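Local coordinates for protein mannan endo-1,6-alpha-mannosidase (Chaetomium thermophilum, PDB 6RY0) that probably cleaves alpha-1,6-mannosidic linkages and takes part in transferring GPI-anchored glycoproteins into the fungal cell wall, at residues 77-88 with 318-329; 349-360 with 395-403. One frame throughout, in Å; residues are numbered along the deposited sequence.

Contact 1 combines hydrogen bonds, a salt bridge and bridging waters near the centre of the chain, whereas contact 2 is apolar across its interface and lies farther out. Contact 1 is centred about 6 Å from the centre of the chain and contact 2 about 17 Å from it, with their own centres about 14 Å apart. Helix 323-337 joins them. H328 NE2 probably hydrogen-bonds to S352 OG at 2.8 Å, while R329 CD packs on A397 CB at 3.4 Å, so neighbouring residues of one turn reach both helices of contact 2. Contact 1 borders the calcium sites: the side chain of A318 lies about 7 Å from the bound calcium. Contact 2 lies away from the annotated sites.

Contact 1 of 2, residues 77-88 with 318-329; sequences WEGGAMMGTYVD and ADMLTFKGYVHR
Two helices of the all-helical family 76 barrel, running 33° apart in the same direction, meet here through a tryptophan at one end and an arginine at the other. W77 NE1 donates to D319 OD1 at 2.9 Å; the oxygen lies in the indole plane, ring and carboxylate are turned 87° apart, and the N-H meets OD1 from above the carboxylate plane. The far rim of the indole, CH2, comes within 3.2 Å of Y326 OH in the Y326 conformer described. That hydroxyl donates to T322 OG1 at 2.7 Å, and OG1 in turn donates to D319 O, linking D319, T322 and Y326 in sequence. E78 presses OE2 on T322 CG2, and two waters link its carboxylate to A318 O and D319 OD1. At the other end R329, bent at chi3 (52°), lays its guanidinium face over T85 CA. In the D88 conformer described, NE (2.8 Å) and NH2 (3.1 Å) both grip D88 OD2, NE on the anti lone pair. Waters bridge NH1 to A81 O and T85 OG1. W77 also touches D129, a calcium ligand in another structure of this protein but without calcium in this model; this like-directed pair is consistent with the inner wall of an (alpha/alpha)6 barrel.

Contact 2 of 2, residues 349-360 with 395-403; sequences LRTSAEAAVKQC and VLAAVSSLL
E354 OE2 is gripped twice by R350, the arginine whose aliphatic part lies across L402. NE makes the stronger bond, 2.8 Å to OE2 at an N-H...O angle of 157°, with the oxygen in the guanidinium plane and met on its anti side; NH2 adds a weak second bond. A bend at chi2 (72°) folds the arginine back along its own helix toward E354, one turn on, and leaves R350 CD 4.2 Å from L402 CD2, the two side chains crossing at about a right angle. The guanidinium is also held by D31 and by the carbonyl of I30. Without the long arm of R350, as with an alanine here, E354 and D31 would probably lose this positive partner, and CD2 of L402 would lose its contact with CD.

L402 straddles A353, whose CB meets both methyls, CD2 at 3.9 Å. Beside it A353 and A398 bring their CA atoms to 5.5 Å, and these small residues let the axes approach to 9.2 Å at an angle of 133°. On one flank V357 sends CG1, anti to its carbonyl carbon, against V399 CG2 at 3.5 Å. Farther along, V395 sets both methyls against SG of C360, with CG1 3.7 Å from SG, while CG2 also touches A356 CB. Q359 turns NE2 back to A356 O, on a lone pair in the carbonyl plane, and C360 is tied to C369 by a disulfide. W373 covers A356 and V395, and L43 of helix 33-48 touches V395 and V399. Helices 342-358 and 389-401 are consecutive in the chain, joined by a long, mostly non-helical connection, and their apolar packing in roughly opposite directions is consistent with the (alpha/alpha)6 barrel of family 76.

Contact 1 of 2, residues 77-88 with 318-329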
loop_
_atom_site.group_PDB
_atom_site.type_symbol
_atom_site.label_atom_id
_atom_site.label_comp_id
_atom_site.label_asym_id
_atom_site.label_seq_id
_atom_site.Cartn_x
_atom_site.Cartn_y
_atom_site.Cartn_z
ATOM N N TRP A 77 -6.743 6.650 5.708
ATOM C CA TRP A 77 -6.112 5.590 4.945
ATOM C C TRP A 77 -4.734 5.259 5.476
ATOM O O TRP A 77 -4.279 4.117 5.311
ATOM C CB TRP A 77 -6.004 5.997 3.462
ATOM C CG TRP A 77 -4.897 6.907 3.191
ATOM C CD1 TRP A 77 -4.839 8.259 3.398
ATOM C CD2 TRP A 77 -3.585 6.502 2.763
ATOM N NE1 TRP A 77 -3.567 8.715 3.120
ATOM C CE2 TRP A 77 -2.786 7.662 2.699
ATOM C CE3 TRP A 77 -3.016 5.269 2.411
ATOM C CZ2 TRP A 77 -1.457 7.629 2.267
ATOM C CZ3 TRP A 77 -1.711 5.250 1.971
ATOM C CH2 TRP A 77 -0.959 6.415 1.907
ATOM N N GLU A 78 -4.044 6.226 6.091
ATOM C CA GLU A 78 -2.689 5.969 6.586
ATOM C C GLU A 78 -2.719 5.041 7.798
ATOM O O GLU A 78 -1.760 4.333 8.058
ATOM C CB GLU A 78 -1.980 7.298 6.840
ATOM C CG GLU A 78 -0.501 7.117 7.134
ATOM C CD GLU A 78 0.290 8.406 7.118
ATOM O OE1 GLU A 78 -0.147 9.433 6.612
ATOM O OE2 GLU A 78 1.472 8.322 7.632
ATOM N N GLY A 79 -3.840 5.035 8.518
ATOM C CA GLY A 79 -4.029 4.021 9.527
ATOM C C GLY A 79 -4.067 2.636 8.910
ATOM O O GLY A 79 -3.462 1.693 9.419
ATOM N N GLY A 80 -4.775 2.499 7.796
ATOM C CA GLY A 80 -4.810 1.237 7.092
ATOM C C GLY A 80 -3.440 0.807 6.591
ATOM O O GLY A 80 -3.064 -0.376 6.652
ATOM N N ALA A 81 -2.667 1.763 6.095
ATOM C CA ALA A 81 -1.298 1.490 5.694
ATOM C C ALA A 81 -0.465 1.027 6.876
ATOM O O ALA A 81 0.346 0.082 6.743
ATOM C CB ALA A 81 -0.682 2.756 5.068
ATOM N N MET A 82 -0.617 1.665 8.018
ATOM C CA MET A 82 0.090 1.227 9.224
ATOM C C MET A 82 -0.285 -0.205 9.578
ATOM O O MET A 82 0.582 -1.022 9.898
ATOM C CB MET A 82 -0.218 2.165 10.386
ATOM C CG MET A 82 0.489 1.743 11.659
ATOM S SD MET A 82 -0.110 2.651 13.086
ATOM C CE MET A 82 0.555 1.568 14.384
ATOM N N MET A 83 -1.579 -0.535 9.555
ATOM C CA MET A 83 -1.983 -1.884 9.907
ATOM C C MET A 83 -1.263 -2.886 9.029
ATOM O O MET A 83 -0.724 -3.884 9.494
ATOM C CB MET A 83 -3.501 -2.053 9.802
ATOM C CG MET A 83 -4.345 -1.154 10.707
ATOM S SD MET A 83 -4.093 -1.266 12.482
ATOM C CE MET A 83 -3.026 0.148 12.767
ATOM N N GLY A 84 -1.280 -2.650 7.719
ATOM C CA GLY A 84 -0.625 -3.578 6.818
ATOM C C GLY A 84 0.873 -3.677 7.063
ATOM O O GLY A 84 1.463 -4.753 6.977
ATOM N N THR A 85 1.507 -2.555 7.383
ATOM C CA THR A 85 2.933 -2.562 7.701
ATOM C C THR A 85 3.233 -3.530 8.851
ATOM O O THR A 85 4.230 -4.251 8.823
ATOM C CB THR A 85 3.429 -1.152 8.043
ATOM O OG1 THR A 85 3.176 -0.279 6.938
ATOM C CG2 THR A 85 4.914 -1.136 8.291
ATOM N N TYR A 86 2.360 -3.562 9.863
ATOM C CA TYR A 86 2.540 -4.434 10.989
ATOM C C TYR A 86 2.158 -5.893 10.726
ATOM O O TYR A 86 2.745 -6.796 11.323
ATOM C CB TYR A 86 1.823 -3.926 12.258
ATOM C CG TYR A 86 2.639 -2.839 12.944
ATOM C CD1 TYR A 86 2.617 -1.528 12.497
ATOM C CD2 TYR A 86 3.455 -3.136 14.029
ATOM C CE1 TYR A 86 3.389 -0.559 13.085
ATOM C CE2 TYR A 86 4.233 -2.160 14.633
ATOM C CZ TYR A 86 4.200 -0.881 14.147
ATOM O OH TYR A 86 4.924 0.127 14.709
ATOM N N VAL A 87 1.203 -6.129 9.845
ATOM C CA VAL A 87 0.958 -7.492 9.376
ATOM C C VAL A 87 2.211 -8.044 8.698
ATOM O O VAL A 87 2.630 -9.185 8.939
ATOM C CB VAL A 87 -0.261 -7.505 8.433
ATOM C CG1 VAL A 87 -0.422 -8.852 7.745
ATOM C CG2 VAL A 87 -1.544 -7.157 9.201
ATOM N N ASP A 88 2.837 -7.219 7.859
ATOM C CA ASP A 88 4.110 -7.600 7.236
ATOM C C ASP A 88 5.223 -7.755 8.277
ATOM O O ASP A 88 6.011 -8.694 8.197
ATOM C CB ASP A 88 4.537 -6.623 6.137
ATOM C CG ASP A 88 4.236 -7.110 4.744
ATOM O OD1 ASP A 88 4.046 -8.328 4.528
ATOM O OD2 ASP A 88 4.229 -6.221 3.842
ATOM N N ALA A 318 2.067 14.547 3.976
ATOM C CA ALA A 318 2.023 13.398 4.869
ATOM C C ALA A 318 1.862 12.102 4.076
ATOM O O ALA A 318 2.517 11.100 4.364
ATOM C CB ALA A 318 0.903 13.545 5.873
ATOM N N ASP A 319 0.974 12.101 3.088
ATOM C CA ASP A 319 0.758 10.890 2.330
ATOM C C ASP A 319 2.076 10.451 1.633
ATOM O O ASP A 319 2.469 9.285 1.644
ATOM C CB ASP A 319 -0.301 11.079 1.238
ATOM C CG ASP A 319 -1.715 11.240 1.745
ATOM O OD1 ASP A 319 -2.023 11.150 2.952
ATOM O OD2 ASP A 319 -2.556 11.359 0.844
ATOM N N MET A 320 2.749 11.406 0.999
ATOM C CA MET A 320 3.938 11.106 0.205
ATOM C C MET A 320 5.097 10.536 1.024
ATOM O O MET A 320 5.905 9.766 0.507
ATOM C CB MET A 320 4.415 12.368 -0.538
ATOM C CG MET A 320 3.407 12.875 -1.546
ATOM S SD MET A 320 3.886 14.508 -2.160
ATOM C CE MET A 320 2.330 14.997 -2.909
ATOM N N LEU A 321 5.156 10.882 2.308
ATOM C CA LEU A 321 6.208 10.385 3.191
ATOM C C LEU A 321 6.135 8.884 3.425
ATOM O O LEU A 321 7.105 8.275 3.880
ATOM C CB LEU A 321 6.158 11.170 4.501
ATOM C CG LEU A 321 6.388 12.679 4.376
ATOM C CD1 LEU A 321 5.977 13.379 5.641
ATOM C CD2 LEU A 321 7.825 13.006 4.010
ATOM N N THR A 322 4.980 8.288 3.123
ATOM C CA THR A 322 4.778 6.853 3.315
ATOM C C THR A 322 5.148 6.022 2.090
ATOM O O THR A 322 5.268 4.804 2.186
ATOM C CB THR A 322 3.330 6.522 3.667
ATOM O OG1 THR A 322 2.487 6.686 2.524
ATOM C CG2 THR A 322 2.823 7.356 4.814
ATOM N N PHE A 323 5.292 6.648 0.925
ATOM C CA PHE A 323 5.299 5.840 -0.307
ATOM C C PHE A 323 6.499 4.923 -0.385
ATOM O O PHE A 323 6.385 3.769 -0.810
ATOM C CB PHE A 323 5.210 6.709 -1.559
ATOM C CG PHE A 323 3.956 7.526 -1.726
ATOM C CD1 PHE A 323 2.784 7.290 -0.981
ATOM C CD2 PHE A 323 3.926 8.547 -2.673
ATOM C CE1 PHE A 323 1.649 8.062 -1.175
ATOM C CE2 PHE A 323 2.790 9.297 -2.870
ATOM C CZ PHE A 323 1.657 9.066 -2.119
ATOM N N LYS A 324 7.681 5.423 -0.004
ATOM C CA LYS A 324 8.888 4.622 -0.183
ATOM C C LYS A 324 8.853 3.358 0.692
ATOM O O LYS A 324 9.470 2.352 0.341
ATOM C CB LYS A 324 10.155 5.467 -0.013
ATOM C CG LYS A 324 10.278 6.152 1.335
ATOM C CD LYS A 324 11.561 6.977 1.452
ATOM C CE LYS A 324 11.711 8.019 0.371
ATOM N NZ LYS A 324 12.773 9.018 0.687
ATOM N N GLY A 325 8.137 3.367 1.814
ATOM C CA GLY A 325 7.975 2.140 2.574
ATOM C C GLY A 325 7.209 1.074 1.816
ATOM O O GLY A 325 7.533 -0.112 1.852
ATOM N N TYR A 326 6.114 1.489 1.160
ATOM C CA TYR A 326 5.353 0.562 0.308
ATOM C C TYR A 326 6.226 0.029 -0.816
ATOM O O TYR A 326 6.176 -1.160 -1.141
ATOM C CB TYR A 326 4.119 1.220 -0.319
ATOM C CG TYR A 326 3.313 2.044 0.642
ATOM C CD1 TYR A 326 3.207 1.719 1.984
ATOM C CD2 TYR A 326 2.654 3.169 0.208
ATOM C CE1 TYR A 326 2.495 2.508 2.867
ATOM C CE2 TYR A 326 1.912 3.964 1.076
ATOM C CZ TYR A 326 1.847 3.631 2.398
ATOM O OH TYR A 326 1.176 4.419 3.318
ATOM N N VAL A 327 7.045 0.889 -1.418
ATOM C CA VAL A 327 7.943 0.460 -2.490
ATOM C C VAL A 327 8.796 -0.708 -2.001
ATOM O O VAL A 327 8.913 -1.739 -2.658
ATOM C CB VAL A 327 8.793 1.633 -3.000
ATOM C CG1 VAL A 327 9.827 1.134 -3.977
ATOM C CG2 VAL A 327 7.928 2.708 -3.609
ATOM N N HIS A 328 9.418 -0.538 -0.830
ATOM C CA HIS A 328 10.247 -1.612 -0.302
ATOM C C HIS A 328 9.465 -2.892 -0.053
ATOM O O HIS A 328 9.878 -3.966 -0.469
ATOM C CB HIS A 328 10.922 -1.156 1.021
ATOM C CG HIS A 328 12.225 -0.443 0.807
ATOM N ND1 HIS A 328 13.420 -1.083 0.992
ATOM C CD2 HIS A 328 12.549 0.834 0.431
ATOM C CE1 HIS A 328 14.407 -0.226 0.728
ATOM N NE2 HIS A 328 13.918 0.950 0.390
ATOM N N ARG A 329 8.352 -2.791 0.662
ATOM C CA ARG A 329 7.615 -4.011 1.037
ATOM C C ARG A 329 7.073 -4.725 -0.187
ATOM O O ARG A 329 7.104 -5.962 -0.257
ATOM C CB ARG A 329 6.460 -3.673 2.014
ATOM C CG ARG A 329 6.894 -3.425 3.411
ATOM C CD ARG A 329 5.779 -2.741 4.264
ATOM N NE ARG A 329 4.572 -3.462 4.160
ATOM C CZ ARG A 329 3.389 -2.940 3.870
ATOM N NH1 ARG A 329 3.163 -1.635 3.725
ATOM N NH2 ARG A 329 2.350 -3.783 3.699
HETATM O O HOH W 1 2.934 10.427 6.968
HETATM O O HOH W 2 -2.259 10.976 5.806
HETATM O O HOH W 3 0.333 -1.256 4.160
HETATM O O HOH W 4 4.746 0.535 4.796
HETATM O O HOH W 5 4.212 -6.284 1.333
#

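Contact 2 of 2, residues 349-360 with 395-403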
loop_
_atom_site.group_PDB
_atom_site.type_symbol
_atom_site.label_atom_id
_atom_site.label_comp_id
_atom_site.label_asym_id
_atom_site.label_seq_id
_atom_site.Cartn_x
_atom_site.Cartn_y
_atom_site.Cartn_z
ATOM N N LEU A 349 17.211 -2.771 -2.856
ATOM C CA LEU A 349 16.522 -2.565 -1.589
ATOM C C LEU A 349 17.529 -2.529 -0.442
ATOM O O LEU A 349 17.337 -1.785 0.528
ATOM C CB LEU A 349 15.438 -3.598 -1.343
ATOM C CG LEU A 349 14.305 -3.619 -2.369
ATOM C CD1 LEU A 349 13.249 -4.612 -1.933
ATOM C CD2 LEU A 349 13.716 -2.230 -2.614
ATOM N N ARG A 350 18.575 -3.331 -0.522
ATOM C CA ARG A 350 19.574 -3.302 0.536
ATOM C C ARG A 350 20.271 -1.945 0.618
ATOM O O ARG A 350 20.413 -1.397 1.724
ATOM C CB ARG A 350 20.591 -4.425 0.322
ATOM C CG ARG A 350 21.816 -4.354 1.178
ATOM C CD ARG A 350 21.488 -4.705 2.593
ATOM N NE ARG A 350 22.605 -4.322 3.458
ATOM C CZ ARG A 350 22.713 -4.697 4.713
ATOM N NH1 ARG A 350 21.809 -5.543 5.221
ATOM N NH2 ARG A 350 23.710 -4.223 5.440
ATOM N N THR A 351 20.754 -1.397 -0.498
ATOM C CA THR A 351 21.399 -0.104 -0.421
ATOM C C THR A 351 20.421 0.988 0.023
ATOM O O THR A 351 20.790 1.934 0.721
ATOM C CB THR A 351 22.110 0.289 -1.727
ATOM O OG1 THR A 351 21.225 0.095 -2.835
ATOM C CG2 THR A 351 23.336 -0.587 -1.932
ATOM N N SER A 352 19.152 0.869 -0.365
ATOM C CA SER A 352 18.164 1.864 0.011
ATOM C C SER A 352 17.907 1.785 1.519
ATOM O O SER A 352 17.836 2.827 2.190
ATOM C CB SER A 352 16.906 1.660 -0.831
ATOM O OG SER A 352 15.943 2.644 -0.598
ATOM N N ALA A 353 17.762 0.578 2.072
ATOM C CA ALA A 353 17.571 0.406 3.495
ATOM C C ALA A 353 18.820 0.838 4.295
ATOM O O ALA A 353 18.671 1.357 5.390
ATOM C CB ALA A 353 17.233 -1.028 3.834
ATOM N N GLU A 354 20.015 0.623 3.756
ATOM C CA GLU A 354 21.214 1.140 4.407
ATOM C C GLU A 354 21.127 2.633 4.551
ATOM O O GLU A 354 21.477 3.175 5.600
ATOM C CB GLU A 354 22.475 0.758 3.626
ATOM C CG GLU A 354 22.832 -0.680 3.711
ATOM C CD GLU A 354 24.047 -1.071 2.905
ATOM O OE1 GLU A 354 24.653 -0.191 2.251
ATOM O OE2 GLU A 354 24.405 -2.270 2.919
ATOM N N ALA A 355 20.695 3.331 3.512
ATOM C CA ALA A 355 20.558 4.774 3.585
ATOM C C ALA A 355 19.472 5.157 4.574
ATOM O O ALA A 355 19.610 6.121 5.343
ATOM C CB ALA A 355 20.288 5.340 2.206
ATOM N N ALA A 356 18.375 4.421 4.597
ATOM C CA ALA A 356 17.303 4.692 5.562
ATOM C C ALA A 356 17.869 4.683 6.985
ATOM O O ALA A 356 17.662 5.611 7.756
ATOM C CB ALA A 356 16.201 3.657 5.426
ATOM N N VAL A 357 18.583 3.635 7.350
ATOM C CA VAL A 357 19.053 3.561 8.742
ATOM C C VAL A 357 20.198 4.534 9.005
ATOM O O VAL A 357 20.338 5.013 10.125
ATOM C CB VAL A 357 19.410 2.168 9.221
ATOM C CG1 VAL A 357 18.182 1.272 9.268
ATOM C CG2 VAL A 357 20.523 1.529 8.455
ATOM N N LYS A 358 20.999 4.877 8.001
ATOM C CA LYS A 358 22.110 5.819 8.219
ATOM C C LYS A 358 21.613 7.165 8.732
ATOM O O LYS A 358 22.330 7.819 9.493
ATOM C CB LYS A 358 22.908 5.993 6.937
ATOM C CG LYS A 358 24.029 6.993 7.030
ATOM C CD LYS A 358 25.228 6.403 7.694
ATOM C CE LYS A 358 26.396 7.383 7.697
ATOM N NZ LYS A 358 27.527 6.856 8.498
ATOM N N GLN A 359 20.402 7.587 8.331
ATOM C CA GLN A 359 19.874 8.856 8.759
ATOM C C GLN A 359 18.908 8.765 9.921
ATOM O O GLN A 359 18.407 9.800 10.366
ATOM C CB GLN A 359 19.308 9.677 7.589
ATOM C CG GLN A 359 18.148 9.037 6.838
ATOM C CD GLN A 359 16.814 9.162 7.560
ATOM O OE1 GLN A 359 16.355 10.267 7.880
ATOM N NE2 GLN A 359 16.180 8.035 7.821
ATOM N N CYS A 360 18.695 7.569 10.484
ATOM C CA CYS A 360 17.884 7.437 11.695
ATOM C C CYS A 360 18.776 7.667 12.911
ATOM O O CYS A 360 19.126 6.743 13.648
ATOM C CB CYS A 360 17.199 6.093 11.784
ATOM S SG CYS A 360 15.907 5.803 10.548
ATOM N N VAL A 395 10.783 3.527 7.271
ATOM C CA VAL A 395 12.002 2.845 7.667
ATOM C C VAL A 395 11.683 1.458 8.238
ATOM O O VAL A 395 12.386 0.494 7.946
ATOM C CB VAL A 395 12.846 3.671 8.639
ATOM C CG1 VAL A 395 14.115 2.911 9.012
ATOM C CG2 VAL A 395 13.184 5.019 8.006
ATOM N N LEU A 396 10.629 1.352 9.047
ATOM C CA LEU A 396 10.200 0.049 9.542
ATOM C C LEU A 396 9.973 -0.933 8.384
ATOM O O LEU A 396 10.423 -2.084 8.422
ATOM C CB LEU A 396 8.945 0.190 10.386
ATOM C CG LEU A 396 8.266 -1.117 10.831
ATOM C CD1 LEU A 396 9.184 -1.947 11.682
ATOM C CD2 LEU A 396 6.990 -0.789 11.585
ATOM N N ALA A 397 9.267 -0.475 7.355
ATOM C CA ALA A 397 8.995 -1.294 6.186
ATOM C C ALA A 397 10.279 -1.724 5.481
ATOM O O ALA A 397 10.452 -2.890 5.128
ATOM C CB ALA A 397 8.111 -0.493 5.227
ATOM N N ALA A 398 11.188 -0.782 5.273
ATOM C CA ALA A 398 12.424 -1.081 4.553
ATOM C C ALA A 398 13.289 -2.068 5.315
ATOM O O ALA A 398 13.854 -2.993 4.730
ATOM C CB ALA A 398 13.199 0.205 4.261
ATOM N N VAL A 399 13.432 -1.869 6.620
ATOM C CA VAL A 399 14.300 -2.739 7.397
ATOM C C VAL A 399 13.681 -4.120 7.552
ATOM O O VAL A 399 14.353 -5.138 7.374
ATOM C CB VAL A 399 14.659 -2.079 8.747
ATOM C CG1 VAL A 399 15.398 -3.062 9.652
ATOM C CG2 VAL A 399 15.492 -0.836 8.507
ATOM N N SER A 400 12.385 -4.190 7.875
ATOM C CA SER A 400 11.750 -5.498 8.003
ATOM C C SER A 400 11.863 -6.294 6.720
ATOM O O SER A 400 12.092 -7.509 6.716
ATOM C CB SER A 400 10.267 -5.378 8.385
ATOM O OG SER A 400 10.101 -4.685 9.590
ATOM N N SER A 401 11.685 -5.621 5.586
ATOM C CA SER A 401 11.685 -6.316 4.319
ATOM C C SER A 401 13.071 -6.842 3.933
ATOM O O SER A 401 13.161 -7.704 3.050
ATOM C CB SER A 401 11.087 -5.430 3.232
ATOM O OG SER A 401 9.699 -5.264 3.472
ATOM N N LEU A 402 14.140 -6.417 4.631
ATOM C CA LEU A 402 15.436 -7.059 4.450
ATOM C C LEU A 402 15.396 -8.541 4.815
ATOM O O LEU A 402 16.301 -9.265 4.441
ATOM C CB LEU A 402 16.514 -6.372 5.300
ATOM C CG LEU A 402 16.857 -4.946 4.887
ATOM C CD1 LEU A 402 17.822 -4.373 5.889
ATOM C CD2 LEU A 402 17.425 -4.866 3.461
ATOM N N LEU A 403 14.374 -8.981 5.542
ATOM C CA LEU A 403 14.236 -10.360 5.923
ATOM C C LEU A 403 13.431 -11.196 4.935
ATOM O O LEU A 403 13.112 -12.348 5.222
ATOM C CB LEU A 403 13.634 -10.463 7.328
ATOM C CG LEU A 403 14.451 -9.754 8.423
ATOM C CD1 LEU A 403 13.601 -9.598 9.693
ATOM C CD2 LEU A 403 15.745 -10.489 8.697
#